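Local coordinates for protein pngf-ii (Elizabethkingia meningoseptica, PDB 4R4X) that removes N-linked glycans from glycoproteins as a peptide:N-glycosidase related to PNGase F, probably cutting between the asparagine side chain and the innermost sugar, at residues I260-Y263 against T264-Q268; N387-E390 against M391-Q394; A173-Y176 against K177-W181. One frame throughout, in Å; residues are numbered along the deposited sequence. Where two conformers were deposited one is given.

Contact 1: residues I260-Y263 against T264-Q268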
# COMPACT_ATOMS: atom_id res chain seq x y z
N ILE A 260 10.64 23.21 17.75
CA ILE A 260 9.19 23.15 17.84
C ILE A 260 8.64 22.25 16.70
O ILE A 260 9.18 22.25 15.62
CB ILE A 260 8.55 24.54 17.68
CG1 ILE A 260 9.22 25.58 18.58
CG2 ILE A 260 7.06 24.50 18.00
CD1 ILE A 260 8.80 27.01 18.27
N SER A 261 7.57 21.50 16.98
CA SER A 261 6.88 20.72 15.96
C SER A 261 5.39 20.87 16.15
O SER A 261 4.91 21.43 17.13
CB SER A 261 7.22 19.23 16.07
OG SER A 261 6.54 18.65 17.16
N TYR A 262 4.63 20.30 15.23
CA TYR A 262 3.19 20.31 15.39
C TYR A 262 2.76 19.59 16.66
O TYR A 262 1.71 19.91 17.23
CB TYR A 262 2.55 19.68 14.16
CG TYR A 262 1.12 20.07 13.89
CD1 TYR A 262 0.79 21.35 13.48
CD2 TYR A 262 0.12 19.13 13.94
CE1 TYR A 262 -0.53 21.69 13.19
CE2 TYR A 262 -1.19 19.45 13.66
CZ TYR A 262 -1.52 20.73 13.26
OH TYR A 262 -2.83 21.02 12.96
N TYR A 263 3.58 18.63 17.12
CA TYR A 263 3.34 17.91 18.39
C TYR A 263 3.37 18.83 19.62
O TYR A 263 2.62 18.64 20.57
CB TYR A 263 4.34 16.75 18.57
CG TYR A 263 4.04 15.78 19.70
CD1 TYR A 263 2.86 15.04 19.72
CD2 TYR A 263 4.97 15.55 20.72
CE1 TYR A 263 2.60 14.14 20.73
CE2 TYR A 263 4.73 14.61 21.72
CZ TYR A 263 3.54 13.91 21.72
OH TYR A 263 3.24 13.00 22.70
N THR A 264 4.21 19.84 19.58
CA THR A 264 4.20 20.88 20.62
C THR A 264 2.83 21.55 20.69
O THR A 264 2.27 21.73 21.77
CB THR A 264 5.26 21.96 20.34
OG1 THR A 264 6.43 21.34 19.80
CG2 THR A 264 5.60 22.69 21.64
N GLY A 265 2.27 21.90 19.53
CA GLY A 265 0.92 22.42 19.45
C GLY A 265 -0.13 21.46 19.99
O GLY A 265 -1.00 21.85 20.76
N LEU A 266 -0.05 20.20 19.59
CA LEU A 266 -1.03 19.22 20.05
C LEU A 266 -0.95 18.98 21.56
O LEU A 266 -1.99 18.86 22.22
CB LEU A 266 -0.86 17.90 19.31
CG LEU A 266 -1.13 17.86 17.81
CD1 LEU A 266 -0.56 16.58 17.24
CD2 LEU A 266 -2.62 17.91 17.51
N THR A 267 0.25 18.90 22.12
CA THR A 267 0.38 18.53 23.53
C THR A 267 0.22 19.71 24.48
O THR A 267 -0.34 19.57 25.58
CB THR A 267 1.73 17.85 23.84
OG1 THR A 267 2.78 18.72 23.46
CG2 THR A 267 1.87 16.55 23.11
N GLN A 268 0.74 20.87 24.08
CA GLN A 268 0.69 22.09 24.91
C GLN A 268 -0.48 22.99 24.57
O GLN A 268 -1.00 23.70 25.44
CB GLN A 268 1.96 22.94 24.74
CG GLN A 268 3.25 22.23 25.05
CD GLN A 268 3.17 21.41 26.32
OE1 GLN A 268 3.35 20.19 26.29
NE2 GLN A 268 2.86 22.08 27.44
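Ser-261 and Thr-264 close the first turn of helix 262-268 as a capping box. Ser-261 sits at the N-cap. Its backbone N donates to Thr-264 OG1 at 3.0 Å, and the bond is almost straight at 176°. Thr-264 can receive it because OG1 points away from its own carbonyl carbon and lies beside its backbone N (chi1 -38°). Ser-261 OG takes a weak bond from Tyr-263 N at 3.0 Å. Ile-260 adds a methyl contact, with its CG2 3.7 Å from Thr-264 OG1, and the two side chains cross at about a right angle.

One turn on, Tyr-263 and Thr-267 also meet nearly at right angles. Thr-267 CG2 rests over one face of the Tyr-263 ring, 3.5 Å from its centroid, a CH-pi contact offset toward the rim. Leu-266 CD1 instead approaches that ring at its edge. Thr-267 N donates to Tyr-263 O at 2.8 Å.

Tyr-263 and Leu-266 rest on strand 216-222. The side chains do two jobs. Hydroxyls satisfy polar backbone groups where the helix starts. The Thr-267 methyl and a hydrogen bond between Tyr-263 OH and Gln-209 hold the Tyr-263 ring, while Tyr-262 OH is tied to Gln-394.

Contact 2: residues N387-E390 against M391-Q394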
# COMPACT_ATOMS: atom_id res chain seq x y z
N ASN A 387 -5.82 22.77 8.62
CA ASN A 387 -5.98 22.88 10.07
C ASN A 387 -6.53 21.60 10.70
O ASN A 387 -7.73 21.45 11.05
CB ASN A 387 -6.72 24.15 10.49
CG ASN A 387 -8.13 24.22 9.95
OD1 ASN A 387 -8.41 23.76 8.84
ND2 ASN A 387 -9.02 24.80 10.75
N VAL A 388 -5.61 20.65 10.83
CA VAL A 388 -5.86 19.39 11.50
C VAL A 388 -6.30 19.67 12.92
O VAL A 388 -7.08 18.89 13.48
CB VAL A 388 -4.62 18.48 11.42
CG1 VAL A 388 -4.53 17.50 12.58
CG2 VAL A 388 -4.61 17.75 10.08
N MSE A 389 -5.82 20.78 13.49
CA MSE A 389 -6.24 21.21 14.83
C MSE A 389 -7.48 22.10 14.81
O MSE A 389 -7.66 22.95 15.69
CB MSE A 389 -5.02 21.88 15.52
CG MSE A 389 -4.09 20.81 16.06
SE MSE A 389 -2.51 21.70 16.86
CE MSE A 389 -3.39 22.25 18.53
N GLU A 390 -8.34 21.89 13.82
CA GLU A 390 -9.63 22.60 13.71
C GLU A 390 -10.43 22.59 15.01
O GLU A 390 -11.04 23.59 15.38
CB GLU A 390 -10.45 21.94 12.61
CG GLU A 390 -11.83 22.53 12.37
CD GLU A 390 -12.65 21.68 11.38
OE1 GLU A 390 -13.84 22.00 11.17
OE2 GLU A 390 -12.11 20.70 10.83
N MSE A 391 -10.45 21.47 15.70
CA MSE A 391 -11.22 21.33 16.96
C MSE A 391 -10.27 21.46 18.14
O MSE A 391 -10.49 20.89 19.21
CB MSE A 391 -11.99 20.00 16.92
CG MSE A 391 -13.19 20.05 15.96
SE MSE A 391 -12.67 19.39 14.15
CE MSE A 391 -14.47 19.65 13.33
N ALA A 392 -9.17 22.17 17.94
CA ALA A 392 -8.23 22.47 19.01
C ALA A 392 -7.64 23.86 18.86
O ALA A 392 -6.50 24.08 19.26
CB ALA A 392 -7.12 21.43 19.03
N GLY A 393 -8.40 24.78 18.25
CA GLY A 393 -8.06 26.19 18.18
C GLY A 393 -7.26 26.68 16.97
O GLY A 393 -6.88 27.85 16.92
N GLN A 394 -7.01 25.82 15.99
CA GLN A 394 -6.24 26.27 14.80
C GLN A 394 -7.20 26.84 13.76
O GLN A 394 -8.14 26.16 13.34
CB GLN A 394 -5.43 25.12 14.20
CG GLN A 394 -4.47 25.56 13.10
CD GLN A 394 -3.68 24.41 12.47
OE1 GLN A 394 -3.95 23.22 12.68
NE2 GLN A 394 -2.66 24.78 11.72
O HOH W 1 -9.10 18.99 15.36
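Asn-387 and Gln-394 meet at the tight end of this loop. Asn-387 ND2 donates to Gln-394 O at 3.1 Å. The acceptor lies in the plane of the Asn-387 amide, but the donor stands above the plane of the Gln-394 carbonyl. The Gln-394 side chain is fully extended (chi1 -172°, chi2 -179°) and runs back along Asn-387, with its CD 3.6 Å from Asn-387 CB. This brings Gln-394 OE1 to Met-389 N, which donates to it at 3.2 Å in the plane of the side-chain carbonyl. Gln-394 OE1 is also hydrogen-bonded to Tyr-262 OH of helix 262-268. The type I turn from Asn-387 to Glu-390 is thus bridged by a glutamine from beyond it.

Met-389 O is gripped twice, from opposite faces of its plane: by Gln-394 N at 3.0 Å and by Ala-392 N at 2.8 Å.

The other side is looser. Glu-390 and Met-391 lie side by side and point the same way, both partly exposed. The bent Met-391 chain, a selenomethionine like Met-389, sets its CE 3.3 Å from Glu-390 OE1. The carboxylate has its polar partner in Tyr-396. A water joins Val-388 O to Met-391 N, 2.8 Å from each. Gly-393 is exposed and takes a positive phi (92°), a conformation that glycine adopts readily.

The chemistry implies a loop without regular helix or strand that is held by its own amides. Buried amide groups fix one end, while water and a methionine-carboxylate contact line the other.

Contact 3: residues A173-Y176 against K177-W181; sequences ALTY and KDMIW
Ala-173 opens helix 173-182, and its carbonyl reaches one turn ahead to Lys-177. Lys-177 N donates to Ala-173 O at 3.3 Å, rather long but nearly straight. The Lys-177 side chain bends at chi2 (-70°), and its CG passes 3.5 Å from the same Ala-173 O. Leu-174 comes next. Its side chain points away on the exposed side, while its carbonyl O accepts from Asp-178 N at 3.1 Å. Asp-178 CB also lies against that oxygen, and the Asp-178 carboxylate makes a salt bridge onward to Lys-182.

Thr-175 receives Met-179 N on its O at 2.9 Å. Its hydroxyl turns back to Asp-172, and its side chain runs beside that of Met-179, pointing the same way. Met-179 is a selenomethionine with two conformers, so its exact tip contact is doubtful.

Tyr-176 ends the segment and carries the main side-chain contact. Its O accepts from Ile-180 N at 3.1 Å. With CG anti to the backbone N (chi1 175°), the ring reaches out from the helix to meet Ile-180 obliquely. Ile-180 CD1 touches the ring at CE2, 3.6 Å away. The phenol OH is bonded to Glu-49.

This is the ordinary i to i+4 pattern of a helix, with Tyr-176 and Ile-180 as its buried face on the N-terminal domain. Tyr-176 packs on Val-72 and Thr-74 of strand 70-76 and on Gln-62 and Ala-64 of strand 59-65. Ile-180 shares Ala-64, and Met-179 also touches Val-72. The helix therefore lies against these two paired antiparallel strands and leads on toward strand 186-196.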
# COMPACT_ATOMS: atom_id res chain seq x y z
N ALA A 173 -6.87 -23.19 3.04
CA ALA A 173 -6.17 -22.86 1.80
C ALA A 173 -6.07 -21.34 1.56
O ALA A 173 -5.06 -20.87 1.05
CB ALA A 173 -6.84 -23.55 0.61
N LEU A 174 -7.11 -20.60 1.88
CA LEU A 174 -7.08 -19.15 1.65
C LEU A 174 -6.06 -18.48 2.55
O LEU A 174 -5.33 -17.60 2.12
CB LEU A 174 -8.46 -18.52 1.88
CG LEU A 174 -9.50 -18.88 0.82
CD1 LEU A 174 -10.87 -18.36 1.25
CD2 LEU A 174 -9.12 -18.33 -0.55
N THR A 175 -6.04 -18.88 3.81
CA THR A 175 -5.09 -18.34 4.77
C THR A 175 -3.64 -18.70 4.40
O THR A 175 -2.74 -17.87 4.53
CB THR A 175 -5.43 -18.84 6.19
OG1 THR A 175 -6.75 -18.40 6.52
CG2 THR A 175 -4.45 -18.31 7.20
N TYR A 176 -3.43 -19.94 3.99
CA TYR A 176 -2.12 -20.41 3.54
C TYR A 176 -1.53 -19.43 2.48
O TYR A 176 -0.41 -18.93 2.62
CB TYR A 176 -2.28 -21.83 2.99
CG TYR A 176 -1.05 -22.42 2.37
CD1 TYR A 176 -0.10 -23.08 3.15
CD2 TYR A 176 -0.85 -22.36 1.00
CE1 TYR A 176 1.05 -23.61 2.59
CE2 TYR A 176 0.28 -22.91 0.43
CZ TYR A 176 1.22 -23.53 1.23
OH TYR A 176 2.33 -24.03 0.66
N LYS A 177 -2.32 -19.14 1.45
CA LYS A 177 -1.87 -18.28 0.36
C LYS A 177 -1.64 -16.86 0.85
O LYS A 177 -0.68 -16.20 0.43
CB LYS A 177 -2.91 -18.25 -0.78
CG LYS A 177 -3.11 -19.58 -1.49
CD LYS A 177 -1.90 -19.96 -2.32
CE LYS A 177 -2.19 -21.16 -3.19
NZ LYS A 177 -1.09 -21.32 -4.16
N ASP A 178 -2.53 -16.40 1.71
CA ASP A 178 -2.45 -15.05 2.28
C ASP A 178 -1.16 -14.86 3.06
O ASP A 178 -0.50 -13.81 2.95
CB ASP A 178 -3.65 -14.80 3.21
CG ASP A 178 -3.73 -13.36 3.70
OD1 ASP A 178 -3.97 -12.44 2.88
OD2 ASP A 178 -3.60 -13.15 4.93
N MSE A 179 -0.78 -15.87 3.83
CA MSE A 179 0.44 -15.79 4.64
C MSE A 179 1.67 -15.80 3.76
O MSE A 179 2.64 -15.07 4.03
CB MSE A 179 0.47 -16.89 5.69
CG MSE A 179 -0.60 -16.55 6.73
SE MSE A 179 -0.66 -17.93 8.12
CE MSE A 179 1.03 -17.48 9.03
N ILE A 180 1.65 -16.58 2.69
CA ILE A 180 2.75 -16.53 1.70
C ILE A 180 2.86 -15.10 1.13
O ILE A 180 3.97 -14.51 1.09
CB ILE A 180 2.54 -17.51 0.53
CG1 ILE A 180 2.67 -18.96 1.00
CG2 ILE A 180 3.56 -17.27 -0.59
CD1 ILE A 180 2.29 -19.97 -0.06
N TRP A 181 1.72 -14.53 0.71
CA TRP A 181 1.69 -13.17 0.16
C TRP A 181 2.27 -12.14 1.12
O TRP A 181 3.20 -11.38 0.76
CB TRP A 181 0.28 -12.78 -0.28
CG TRP A 181 0.10 -11.33 -0.60
CD1 TRP A 181 0.80 -10.59 -1.52
CD2 TRP A 181 -0.84 -10.44 0.00
NE1 TRP A 181 0.33 -9.29 -1.54
CE2 TRP A 181 -0.67 -9.17 -0.61
CE3 TRP A 181 -1.82 -10.60 0.98
CZ2 TRP A 181 -1.43 -8.07 -0.26
CZ3 TRP A 181 -2.57 -9.52 1.34
CH2 TRP A 181 -2.38 -8.25 0.72

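In the fold
Contacts 1 and 2 are neighbours in space, with centres 12 Å apart, although more than 100 residues separate them along the chain. Tyr-262 OH of contact 1 lies 2.5 Å from Gln-394 OE1 of contact 2, a probable hydrogen bond, so the glutamine serves both. Gly-265 O also packs 3.3 Å from Met-389 CE. Helix 262-268 thus docks on the loop between strands 378-384 and 406-412. Contact 3 is remote, on the opposite side of the chain's centre, with centres 42 Å and 43 Å from those of contacts 1 and 2. Its Tyr-176 side chain lies about 14 Å from a bound zinc ion, too far to coordinate it.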